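PDB 6AQZ: gdp-l-fucose synthetase from Naegleria fowleri, which binds NADP and probably catalyses the 3,5-epimerisation and NADPH-dependent reduction that turn GDP-4-keto-6-deoxymannose into GDP-L-fucose. Local coordinates for residues T191-P196 / Q236-H241; A243-L248 / Q317-E322. All coordinates share one frame; numbering follows the deposited sequence.

Contact 1 (T191-P196 / Q236-H241); sequences TNLFGP and QFLYSH. With NAP (NADP nicotinamide-adenine-dinucleotide phosphate), chain G.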
ATOM      1  N   THR A 191      18.570   3.149 -10.333  1.00 53.84           N
ATOM      2  CA  THR A 191      19.226   1.897  -9.996  1.00 56.16           C
ATOM      3  C   THR A 191      20.221   2.160  -8.855  1.00 53.62           C
ATOM      4  O   THR A 191      20.057   3.112  -8.085  1.00 50.89           O
ATOM      5  CB  THR A 191      19.913   1.338 -11.246  1.00 54.03           C
ATOM      6  OG1 THR A 191      20.164  -0.057 -11.078  1.00 52.98           O
ATOM      7  CG2 THR A 191      21.246   2.112 -11.560  1.00 49.22           C
ATOM      8  N   ASN A 192      21.199   1.275  -8.672  1.00 49.58           N
ATOM      9  CA  ASN A 192      22.255   1.463  -7.674  1.00 54.55           C
ATOM     10  C   ASN A 192      23.030   2.757  -7.882  1.00 49.19           C
ATOM     11  O   ASN A 192      23.790   2.895  -8.846  1.00 51.46           O
ATOM     12  CB  ASN A 192      23.212   0.276  -7.709  1.00 58.06           C
ATOM     13  CG  ASN A 192      22.482  -1.044  -7.619  1.00 56.39           C
ATOM     14  OD1 ASN A 192      21.995  -1.413  -6.558  1.00 56.86           O
ATOM     15  ND2 ASN A 192      22.354  -1.735  -8.748  1.00 50.27           N
ATOM     16  N   LEU A 193      22.856   3.698  -6.979  1.00 44.82           N
ATOM     17  CA  LEU A 193      23.564   4.963  -7.038  1.00 47.23           C
ATOM     18  C   LEU A 193      24.874   4.890  -6.253  1.00 47.88           C
ATOM     19  O   LEU A 193      25.004   4.121  -5.296  1.00 47.03           O
ATOM     20  CB  LEU A 193      22.694   6.099  -6.486  1.00 45.54           C
ATOM     21  CG  LEU A 193      21.358   6.378  -7.173  1.00 47.05           C
ATOM     22  CD1 LEU A 193      20.712   7.662  -6.627  1.00 46.89           C
ATOM     23  CD2 LEU A 193      21.483   6.389  -8.684  1.00 43.18           C
ATOM     24  N   PHE A 194      25.857   5.685  -6.678  1.00 47.67           N
ATOM     25  CA  PHE A 194      27.068   5.862  -5.877  1.00 46.97           C
ATOM     26  C   PHE A 194      27.609   7.266  -6.081  1.00 50.95           C
ATOM     27  O   PHE A 194      27.307   7.945  -7.072  1.00 52.03           O
ATOM     28  CB  PHE A 194      28.151   4.824  -6.225  1.00 43.31           C
ATOM     29  CG  PHE A 194      28.711   4.976  -7.613  1.00 49.76           C
ATOM     30  CD1 PHE A 194      28.006   4.488  -8.719  1.00 43.57           C
ATOM     31  CD2 PHE A 194      29.924   5.654  -7.827  1.00 48.04           C
ATOM     32  CE1 PHE A 194      28.517   4.635  -9.999  1.00 46.26           C
ATOM     33  CE2 PHE A 194      30.435   5.823  -9.109  1.00 45.41           C
ATOM     34  CZ  PHE A 194      29.737   5.302 -10.194  1.00 50.38           C
ATOM     35  N   GLY A 195      28.421   7.701  -5.130  1.00 53.71           N
ATOM     36  CA  GLY A 195      29.057   8.983  -5.259  1.00 52.83           C
ATOM     37  C   GLY A 195      29.300   9.682  -3.946  1.00 54.01           C
ATOM     38  O   GLY A 195      29.159   9.108  -2.854  1.00 48.24           O
ATOM     39  N   PRO A 196      29.676  10.952  -4.038  1.00 51.11           N
ATOM     40  CA  PRO A 196      29.995  11.709  -2.828  1.00 54.30           C
ATOM     41  C   PRO A 196      28.766  11.899  -1.954  1.00 54.58           C
ATOM     42  O   PRO A 196      27.629  11.868  -2.422  1.00 61.77           O
ATOM     43  CB  PRO A 196      30.536  13.049  -3.363  1.00 54.35           C
ATOM     44  CG  PRO A 196      30.200  13.106  -4.773  1.00 56.27           C
ATOM     45  CD  PRO A 196      30.027  11.682  -5.264  1.00 54.91           C
ATOM     46  N   GLN A 236      24.141  -3.095 -12.266  1.00 59.67           N
ATOM     47  CA  GLN A 236      24.139  -1.796 -12.920  1.00 60.03           C
ATOM     48  C   GLN A 236      24.358  -0.716 -11.864  1.00 61.36           C
ATOM     49  O   GLN A 236      23.658  -0.698 -10.848  1.00 66.66           O
ATOM     50  CB  GLN A 236      22.815  -1.580 -13.649  1.00 61.77           C
ATOM     51  CG  GLN A 236      22.730  -2.234 -15.018  1.00 67.73           C
ATOM     52  CD  GLN A 236      21.297  -2.586 -15.426  1.00 73.24           C
ATOM     53  OE1 GLN A 236      20.472  -2.985 -14.598  1.00 73.61           O
ATOM     54  NE2 GLN A 236      20.987  -2.385 -16.698  1.00 74.07           N
ATOM     55  N   PHE A 237      25.338   0.163 -12.088  1.00 56.01           N
ATOM     56  CA  PHE A 237      25.713   1.210 -11.132  1.00 49.69           C
ATOM     57  C   PHE A 237      25.633   2.568 -11.806  1.00 52.04           C
ATOM     58  O   PHE A 237      26.252   2.774 -12.857  1.00 62.54           O
ATOM     59  CB  PHE A 237      27.133   1.012 -10.574  1.00 41.76           C
ATOM     60  CG  PHE A 237      27.289  -0.219  -9.710  1.00 50.46           C
ATOM     61  CD1 PHE A 237      26.867  -0.213  -8.385  1.00 47.54           C
ATOM     62  CD2 PHE A 237      27.837  -1.386 -10.230  1.00 55.06           C
ATOM     63  CE1 PHE A 237      27.006  -1.329  -7.592  1.00 45.67           C
ATOM     64  CE2 PHE A 237      27.978  -2.509  -9.450  1.00 54.02           C
ATOM     65  CZ  PHE A 237      27.556  -2.487  -8.129  1.00 51.79           C
ATOM     66  N   LEU A 238      24.907   3.502 -11.191  1.00 46.58           N
ATOM     67  CA  LEU A 238      24.688   4.821 -11.780  1.00 48.23           C
ATOM     68  C   LEU A 238      25.326   5.884 -10.906  1.00 52.10           C
ATOM     69  O   LEU A 238      24.978   6.009  -9.727  1.00 45.56           O
ATOM     70  CB  LEU A 238      23.193   5.107 -11.972  1.00 50.16           C
ATOM     71  CG  LEU A 238      22.845   6.419 -12.678  1.00 46.17           C
ATOM     72  CD1 LEU A 238      23.484   6.447 -14.086  1.00 45.88           C
ATOM     73  CD2 LEU A 238      21.328   6.589 -12.755  1.00 38.06           C
ATOM     74  N   TYR A 239      26.257   6.645 -11.488  1.00 54.31           N
ATOM     75  CA  TYR A 239      26.884   7.766 -10.794  1.00 50.06           C
ATOM     76  C   TYR A 239      25.844   8.801 -10.399  1.00 47.60           C
ATOM     77  O   TYR A 239      25.049   9.248 -11.230  1.00 54.53           O
ATOM     78  CB  TYR A 239      27.944   8.407 -11.701  1.00 49.86           C
ATOM     79  CG  TYR A 239      28.851   9.433 -11.051  1.00 47.34           C
ATOM     80  CD1 TYR A 239      29.172   9.359  -9.699  1.00 48.57           C
ATOM     81  CD2 TYR A 239      29.423  10.457 -11.807  1.00 56.00           C
ATOM     82  CE1 TYR A 239      30.019  10.289  -9.113  1.00 50.27           C
ATOM     83  CE2 TYR A 239      30.282  11.395 -11.235  1.00 58.40           C
ATOM     84  CZ  TYR A 239      30.577  11.306  -9.885  1.00 56.26           C
ATOM     85  OH  TYR A 239      31.414  12.226  -9.298  1.00 55.21           O
ATOM     86  N   SER A 240      25.891   9.231  -9.140  1.00 38.22           N
ATOM     87  CA  SER A 240      24.877  10.159  -8.658  1.00 44.64           C
ATOM     88  C   SER A 240      24.842  11.462  -9.454  1.00 45.64           C
ATOM     89  O   SER A 240      23.759  12.022  -9.657  1.00 45.24           O
ATOM     90  CB  SER A 240      25.098  10.429  -7.173  1.00 46.83           C
ATOM     91  OG  SER A 240      26.328  11.088  -6.972  1.00 48.56           O
ATOM     92  N   HIS A 241      25.992  11.971  -9.920  1.00 46.39           N
ATOM     93  CA  HIS A 241      25.931  13.190 -10.729  1.00 47.48           C
ATOM     94  C   HIS A 241      25.203  12.942 -12.058  1.00 47.34           C
ATOM     95  O   HIS A 241      24.431  13.794 -12.522  1.00 47.43           O
ATOM     96  CB  HIS A 241      27.331  13.741 -10.977  1.00 50.77           C
ATOM     97  CG  HIS A 241      28.003  14.239  -9.741  1.00 54.58           C
ATOM     98  ND1 HIS A 241      29.276  14.767  -9.747  1.00 56.15           N
ATOM     99  CD2 HIS A 241      27.581  14.287  -8.457  1.00 53.01           C
ATOM    100  CE1 HIS A 241      29.608  15.124  -8.521  1.00 57.24           C
ATOM    101  NE2 HIS A 241      28.600  14.836  -7.716  1.00 57.11           N
TER
HETATM  102  PA  NAP G 401      20.202   9.126   1.715  1.00 43.59           P
HETATM  103  O1A NAP G 401      20.063   8.142   2.837  1.00 45.52           O
HETATM  104  O2A NAP G 401      21.540   9.427   1.093  1.00 46.25           O
HETATM  105  O5B NAP G 401      19.536  10.584   2.118  1.00 42.91           O
HETATM  106  C5B NAP G 401      18.184  10.371   2.327  1.00 44.44           C
HETATM  107  C4B NAP G 401      17.563  11.762   2.628  1.00 48.12           C
HETATM  108  O4B NAP G 401      16.272  11.629   3.276  1.00 47.41           O
HETATM  109  C3B NAP G 401      18.507  12.643   3.542  1.00 38.76           C
HETATM  110  O3B NAP G 401      18.437  13.985   3.144  1.00 38.01           O
HETATM  111  C2B NAP G 401      17.781  12.569   4.893  1.00 42.65           C
HETATM  112  O2B NAP G 401      17.881  13.679   5.628  1.00 43.89           O
HETATM  113  C1B NAP G 401      16.292  12.572   4.340  1.00 44.66           C
HETATM  114  N9A NAP G 401      15.333  12.165   5.360  1.00 38.77           N
HETATM  115  C8A NAP G 401      15.169  10.907   5.904  1.00 40.46           C
HETATM  116  N7A NAP G 401      14.184  10.852   6.829  1.00 42.81           N
HETATM  117  C5A NAP G 401      13.704  12.150   6.889  1.00 34.38           C
HETATM  118  C6A NAP G 401      12.695  12.721   7.659  1.00 40.82           C
HETATM  119  N6A NAP G 401      11.967  11.939   8.556  1.00 44.83           N
HETATM  120  N1A NAP G 401      12.373  14.032   7.532  1.00 43.61           N
HETATM  121  C2A NAP G 401      13.127  14.714   6.619  1.00 47.70           C
HETATM  122  N3A NAP G 401      14.134  14.305   5.818  1.00 41.53           N
HETATM  123  C4A NAP G 401      14.400  12.986   5.974  1.00 34.16           C
HETATM  124  O3  NAP G 401      19.172   8.416   0.610  1.00 46.07           O
HETATM  125  PN  NAP G 401      19.609   8.636  -0.905  1.00 46.23           P
HETATM  126  O1N NAP G 401      19.793  10.057  -1.280  1.00 45.12           O
HETATM  127  O2N NAP G 401      20.487   7.528  -1.439  1.00 46.93           O
HETATM  128  O5D NAP G 401      18.147   8.249  -1.786  1.00 54.00           O
HETATM  129  C5D NAP G 401      17.212   9.251  -1.742  1.00 44.12           C
HETATM  130  C4D NAP G 401      16.099   8.747  -2.632  1.00 52.03           C
HETATM  131  O4D NAP G 401      16.698   7.970  -3.683  1.00 45.40           O
HETATM  132  C3D NAP G 401      15.204   7.729  -1.775  1.00 58.51           C
HETATM  133  O3D NAP G 401      13.865   7.935  -2.066  1.00 51.91           O
HETATM  134  C2D NAP G 401      15.698   6.346  -2.253  1.00 57.91           C
HETATM  135  O2D NAP G 401      14.717   5.384  -2.306  1.00 58.93           O
HETATM  136  C1D NAP G 401      16.101   6.679  -3.719  1.00 49.92           C
HETATM  137  N1N NAP G 401      17.031   5.640  -4.248  1.00 55.58           N
HETATM  138  C2N NAP G 401      18.364   5.553  -3.840  1.00 48.01           C
HETATM  139  C3N NAP G 401      19.180   4.553  -4.328  1.00 51.45           C
HETATM  140  C7N NAP G 401      20.603   4.467  -3.870  1.00 47.96           C
HETATM  141  O7N NAP G 401      21.361   3.539  -4.200  1.00 42.82           O
HETATM  142  N7N NAP G 401      21.109   5.462  -3.026  1.00 40.82           N
HETATM  143  C4N NAP G 401      18.699   3.532  -5.288  1.00 56.85           C
HETATM  144  C5N NAP G 401      17.259   3.695  -5.654  1.00 58.35           C
HETATM  145  C6N NAP G 401      16.513   4.686  -5.161  1.00 59.32           C
HETATM  146  P2B NAP G 401      19.315  13.773   6.802  1.00 50.14           P
HETATM  147  O1X NAP G 401      20.435  13.863   5.812  1.00 51.94           O
HETATM  148  O2X NAP G 401      18.947  15.057   7.550  1.00 55.56           O
HETATM  149  O3X NAP G 401      19.139  12.473   7.530  1.00 51.97           O
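Two neighbouring parallel strands of the Rossmann-type sheet, 184-194 and 234-239, meet here. The main bump is the Phe194 ring. Its CG sits in the crowded position beside both backbone N and carbonyl carbon (chi1 67°), folding the ring across the other strand. Tyr239 CA lies over one face, 4.0 Å from the Phe194 ring centroid. Phe194 CE1 reaches Phe237 CB at 3.9 Å, so the ring fills the hollow between Phe237 and Tyr239. The Phe194 and Tyr239 rings are tilted by 29° and offset, with little overlap. On the opposite face of the sheet, Leu193 and Leu238 lie side by side. Gly195, at phi 148°, brings its CA to 3.8 Å from Ser240 OG, close against the helix start. Leu238 N binds Asn192 O at 2.7 Å, almost straight; Phe194 N returns a more bent bond from above the Leu238 carbonyl plane. Phe194 O takes Ser240 N at 2.8 Å and a weak bond from Ser240 OG. Asn192 ND2 donates to Gln236 O at 2.7 Å. Leu193 N donates to NADP O7N at 3.2 Å, and Thr191 O lies 3.1 Å from C4N, the hydride-carrying carbon of NADPH, consistent with a part in orienting the nicotinamide.

Contact 2 (A243-L248 / Q317-E322); sequences AARMLL and QYTPFE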
ATOM      1  N   ALA A 243      22.833  10.602 -12.428  1.00 44.77           N
ATOM      2  CA  ALA A 243      21.429  10.473 -12.033  1.00 48.30           C
ATOM      3  C   ALA A 243      20.793  11.840 -11.826  1.00 49.78           C
ATOM      4  O   ALA A 243      19.624  12.052 -12.182  1.00 43.50           O
ATOM      5  CB  ALA A 243      21.301   9.639 -10.755  1.00 42.72           C
ATOM      6  N   ALA A 244      21.560  12.784 -11.254  1.00 40.67           N
ATOM      7  CA  ALA A 244      21.059  14.137 -11.035  1.00 42.51           C
ATOM      8  C   ALA A 244      20.741  14.852 -12.354  1.00 48.34           C
ATOM      9  O   ALA A 244      19.784  15.634 -12.424  1.00 46.30           O
ATOM     10  CB  ALA A 244      22.078  14.945 -10.213  1.00 41.44           C
ATOM     11  N   ARG A 245      21.572  14.654 -13.387  1.00 40.10           N
ATOM     12  CA  ARG A 245      21.292  15.249 -14.692  1.00 45.94           C
ATOM     13  C   ARG A 245      20.064  14.600 -15.341  1.00 51.45           C
ATOM     14  O   ARG A 245      19.218  15.292 -15.929  1.00 50.74           O
ATOM     15  CB  ARG A 245      22.524  15.132 -15.600  1.00 44.62           C
ATOM     16  CG  ARG A 245      23.692  16.031 -15.190  1.00 51.48           C
ATOM     17  CD  ARG A 245      24.774  16.076 -16.261  1.00 52.34           C
ATOM     18  NE  ARG A 245      25.474  14.803 -16.352  1.00 54.74           N
ATOM     19  CZ  ARG A 245      25.591  14.062 -17.448  1.00 55.01           C
ATOM     20  NH1 ARG A 245      25.037  14.442 -18.598  1.00 58.52           N
ATOM     21  NH2 ARG A 245      26.269  12.923 -17.380  1.00 46.84           N
ATOM     22  N   MET A 246      19.947  13.272 -15.231  1.00 45.55           N
ATOM     23  CA  MET A 246      18.768  12.576 -15.724  1.00 47.46           C
ATOM     24  C   MET A 246      17.524  13.024 -14.977  1.00 47.53           C
ATOM     25  O   MET A 246      16.455  13.206 -15.582  1.00 45.22           O
ATOM     26  CB  MET A 246      18.957  11.071 -15.572  1.00 46.57           C
ATOM     27  CG  MET A 246      20.197  10.583 -16.256  1.00 43.40           C
ATOM     28  SD  MET A 246      20.662   8.912 -15.796  1.00 53.03           S
ATOM     29  CE  MET A 246      19.619   7.946 -16.878  1.00 44.37           C
ATOM     30  N   LEU A 247      17.644  13.215 -13.664  1.00 39.66           N
ATOM     31  CA  LEU A 247      16.501  13.705 -12.901  1.00 44.12           C
ATOM     32  C   LEU A 247      16.134  15.115 -13.338  1.00 42.88           C
ATOM     33  O   LEU A 247      14.948  15.447 -13.462  1.00 44.62           O
ATOM     34  CB  LEU A 247      16.796  13.654 -11.397  1.00 45.19           C
ATOM     35  CG  LEU A 247      15.835  14.259 -10.364  1.00 44.34           C
ATOM     36  CD1 LEU A 247      14.428  13.592 -10.407  1.00 37.15           C
ATOM     37  CD2 LEU A 247      16.414  14.082  -8.989  1.00 39.95           C
ATOM     38  N   LEU A 248      17.142  15.973 -13.553  1.00 47.01           N
ATOM     39  CA  LEU A 248      16.850  17.342 -13.969  1.00 49.39           C
ATOM     40  C   LEU A 248      16.239  17.387 -15.370  1.00 51.10           C
ATOM     41  O   LEU A 248      15.297  18.149 -15.612  1.00 44.21           O
ATOM     42  CB  LEU A 248      18.105  18.199 -13.871  1.00 52.42           C
ATOM     43  CG  LEU A 248      18.438  18.445 -12.393  1.00 53.90           C
ATOM     44  CD1 LEU A 248      19.808  19.103 -12.225  1.00 51.96           C
ATOM     45  CD2 LEU A 248      17.345  19.229 -11.672  1.00 47.77           C
ATOM     46  N   GLN A 317      24.774  11.736 -22.360  1.00 67.45           N
ATOM     47  CA  GLN A 317      26.151  11.287 -22.179  1.00 64.05           C
ATOM     48  C   GLN A 317      26.375  10.913 -20.721  1.00 60.60           C
ATOM     49  O   GLN A 317      26.095  11.716 -19.820  1.00 52.70           O
ATOM     50  CB  GLN A 317      27.139  12.372 -22.603  1.00 67.52           C
ATOM     51  CG  GLN A 317      27.062  12.775 -24.066  1.00 77.59           C
ATOM     52  CD  GLN A 317      27.687  11.751 -25.002  1.00 84.42           C
ATOM     53  OE1 GLN A 317      27.442  10.548 -24.885  1.00 86.67           O
ATOM     54  NE2 GLN A 317      28.497  12.230 -25.941  1.00 88.57           N
ATOM     55  N   TYR A 318      26.807   9.676 -20.490  1.00 60.21           N
ATOM     56  CA  TYR A 318      27.164   9.193 -19.162  1.00 54.98           C
ATOM     57  C   TYR A 318      28.630   9.522 -18.825  1.00 55.95           C
ATOM     58  O   TYR A 318      29.469   9.749 -19.703  1.00 51.59           O
ATOM     59  CB  TYR A 318      26.945   7.680 -19.055  1.00 54.47           C
ATOM     60  CG  TYR A 318      25.509   7.187 -19.122  1.00 55.37           C
ATOM     61  CD1 TYR A 318      24.637   7.359 -18.049  1.00 58.41           C
ATOM     62  CD2 TYR A 318      25.038   6.507 -20.238  1.00 65.55           C
ATOM     63  CE1 TYR A 318      23.322   6.901 -18.098  1.00 62.87           C
ATOM     64  CE2 TYR A 318      23.722   6.036 -20.295  1.00 71.23           C
ATOM     65  CZ  TYR A 318      22.867   6.238 -19.225  1.00 68.52           C
ATOM     66  OH  TYR A 318      21.563   5.772 -19.281  1.00 66.84           O
ATOM     67  N   THR A 319      28.927   9.543 -17.523  1.00 58.67           N
ATOM     68  CA  THR A 319      30.313   9.569 -17.049  1.00 60.99           C
ATOM     69  C   THR A 319      30.874   8.150 -17.085  1.00 56.85           C
ATOM     70  O   THR A 319      30.229   7.230 -16.576  1.00 59.50           O
ATOM     71  CB  THR A 319      30.409  10.097 -15.609  1.00 58.59           C
ATOM     72  OG1 THR A 319      29.822  11.398 -15.500  1.00 51.99           O
ATOM     73  CG2 THR A 319      31.876  10.148 -15.147  1.00 53.58           C
ATOM     74  N   PRO A 320      32.038   7.925 -17.696  1.00 56.98           N
ATOM     75  CA  PRO A 320      32.644   6.587 -17.648  1.00 52.36           C
ATOM     76  C   PRO A 320      32.810   6.109 -16.210  1.00 57.56           C
ATOM     77  O   PRO A 320      33.084   6.901 -15.301  1.00 59.04           O
ATOM     78  CB  PRO A 320      33.997   6.786 -18.338  1.00 55.49           C
ATOM     79  CG  PRO A 320      33.788   7.940 -19.239  1.00 56.84           C
ATOM     80  CD  PRO A 320      32.809   8.853 -18.538  1.00 54.47           C
ATOM     81  N   PHE A 321      32.611   4.799 -16.010  1.00 56.74           N
ATOM     82  CA  PHE A 321      32.608   4.220 -14.667  1.00 52.66           C
ATOM     83  C   PHE A 321      33.928   4.506 -13.938  1.00 59.56           C
ATOM     84  O   PHE A 321      33.936   4.948 -12.780  1.00 53.08           O
ATOM     85  CB  PHE A 321      32.322   2.710 -14.767  1.00 50.97           C
ATOM     86  CG  PHE A 321      32.259   2.004 -13.438  1.00 56.45           C
ATOM     87  CD1 PHE A 321      31.253   2.287 -12.531  1.00 58.07           C
ATOM     88  CD2 PHE A 321      33.222   1.075 -13.085  1.00 63.15           C
ATOM     89  CE1 PHE A 321      31.213   1.659 -11.283  1.00 61.47           C
ATOM     90  CE2 PHE A 321      33.185   0.439 -11.851  1.00 61.35           C
ATOM     91  CZ  PHE A 321      32.183   0.727 -10.950  1.00 60.85           C
ATOM     92  N   GLU A 322      35.054   4.293 -14.616  1.00 58.91           N
ATOM     93  CA  GLU A 322      36.351   4.521 -13.979  1.00 66.18           C
ATOM     94  C   GLU A 322      36.506   5.970 -13.515  1.00 63.49           C
ATOM     95  O   GLU A 322      36.902   6.221 -12.371  1.00 58.24           O
ATOM     96  CB  GLU A 322      37.486   4.141 -14.938  1.00 77.03           C
ATOM     97  CG  GLU A 322      37.526   2.654 -15.369  1.00 90.77           C
ATOM     98  CD  GLU A 322      36.362   2.229 -16.277  1.00 96.84           C
ATOM     99  OE1 GLU A 322      35.674   3.108 -16.841  1.00 96.95           O
ATOM    100  OE2 GLU A 322      36.131   1.006 -16.417  1.00 97.63           O
TER
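Helix 240-253 of the Rossmann-type domain meets the loop that leads into helix 321-335. Consecutive residues of the helix, Arg245 and Met246, carry the contact. The polar half is a guanidinium held on a backbone carbonyl. Arg245 CG lies anti to the carbonyl carbon, and the chain bends at chi3 (-70°), which turns the planar end to the loop. NH2 of Arg245 donates to Gln317 O at 2.7 Å, with an N-H...O angle of 160°. This bond lies in the planes of both the guanidinium and the carbonyl. NH1 of Arg245 adds a weak, more bent bond to the same Gln317 O at 3.2 Å. One oxygen therefore takes two N-H groups from the edge of the guanidinium, which should limit its rotation. NH2 also forms a salt bridge with Asp242, one turn back on the helix, which probably favours the ionised form of both groups; the other carboxylate oxygen of Asp242 accepts from Thr319 N, so this acid ties the arginine and the loop together.

The apolar half is a Met-aromatic contact. Met246 is bent at chi3 (83°) and crosses Tyr318 at about a right angle. Its CE lies 4.0 Å from Tyr318 CE1, and its SD is 5.3 Å from the ring centroid, approaching obliquely. Tyr318 OH makes a weak hydrogen bond to Cys263 O, and Phe316 meets the Tyr318 ring edge-to-face. Tyr318 packs on Leu238 of strand 234-239, while Ala243 and Leu247 on the same helix as Met246 touch Phe36 of helix 35-46.

Overall arrangement
Contact 1 and contact 2 are in series along the chain, and their centres are 8 Å apart. Both use helix 240-253: contact 1 holds its first two residues, contact 2 residues 243-248. They touch through side chains. Leu238 CD2 packs on Ala243 CB at 3.6 Å and on Met246 SD at 3.9 Å. Leu193 CD2 also reaches Ala243 CB, and Tyr239 CD2 meets Thr319 OG1 at 3.8 Å. Contact 1 reaches the nicotinamide end of NADP directly. Contact 2 lies nearer the surface, with the Met246 side chain about 12 Å from the cofactor. Leu238, paired with Leu193 in contact 1 and touched by Met246 of contact 2, joins the two.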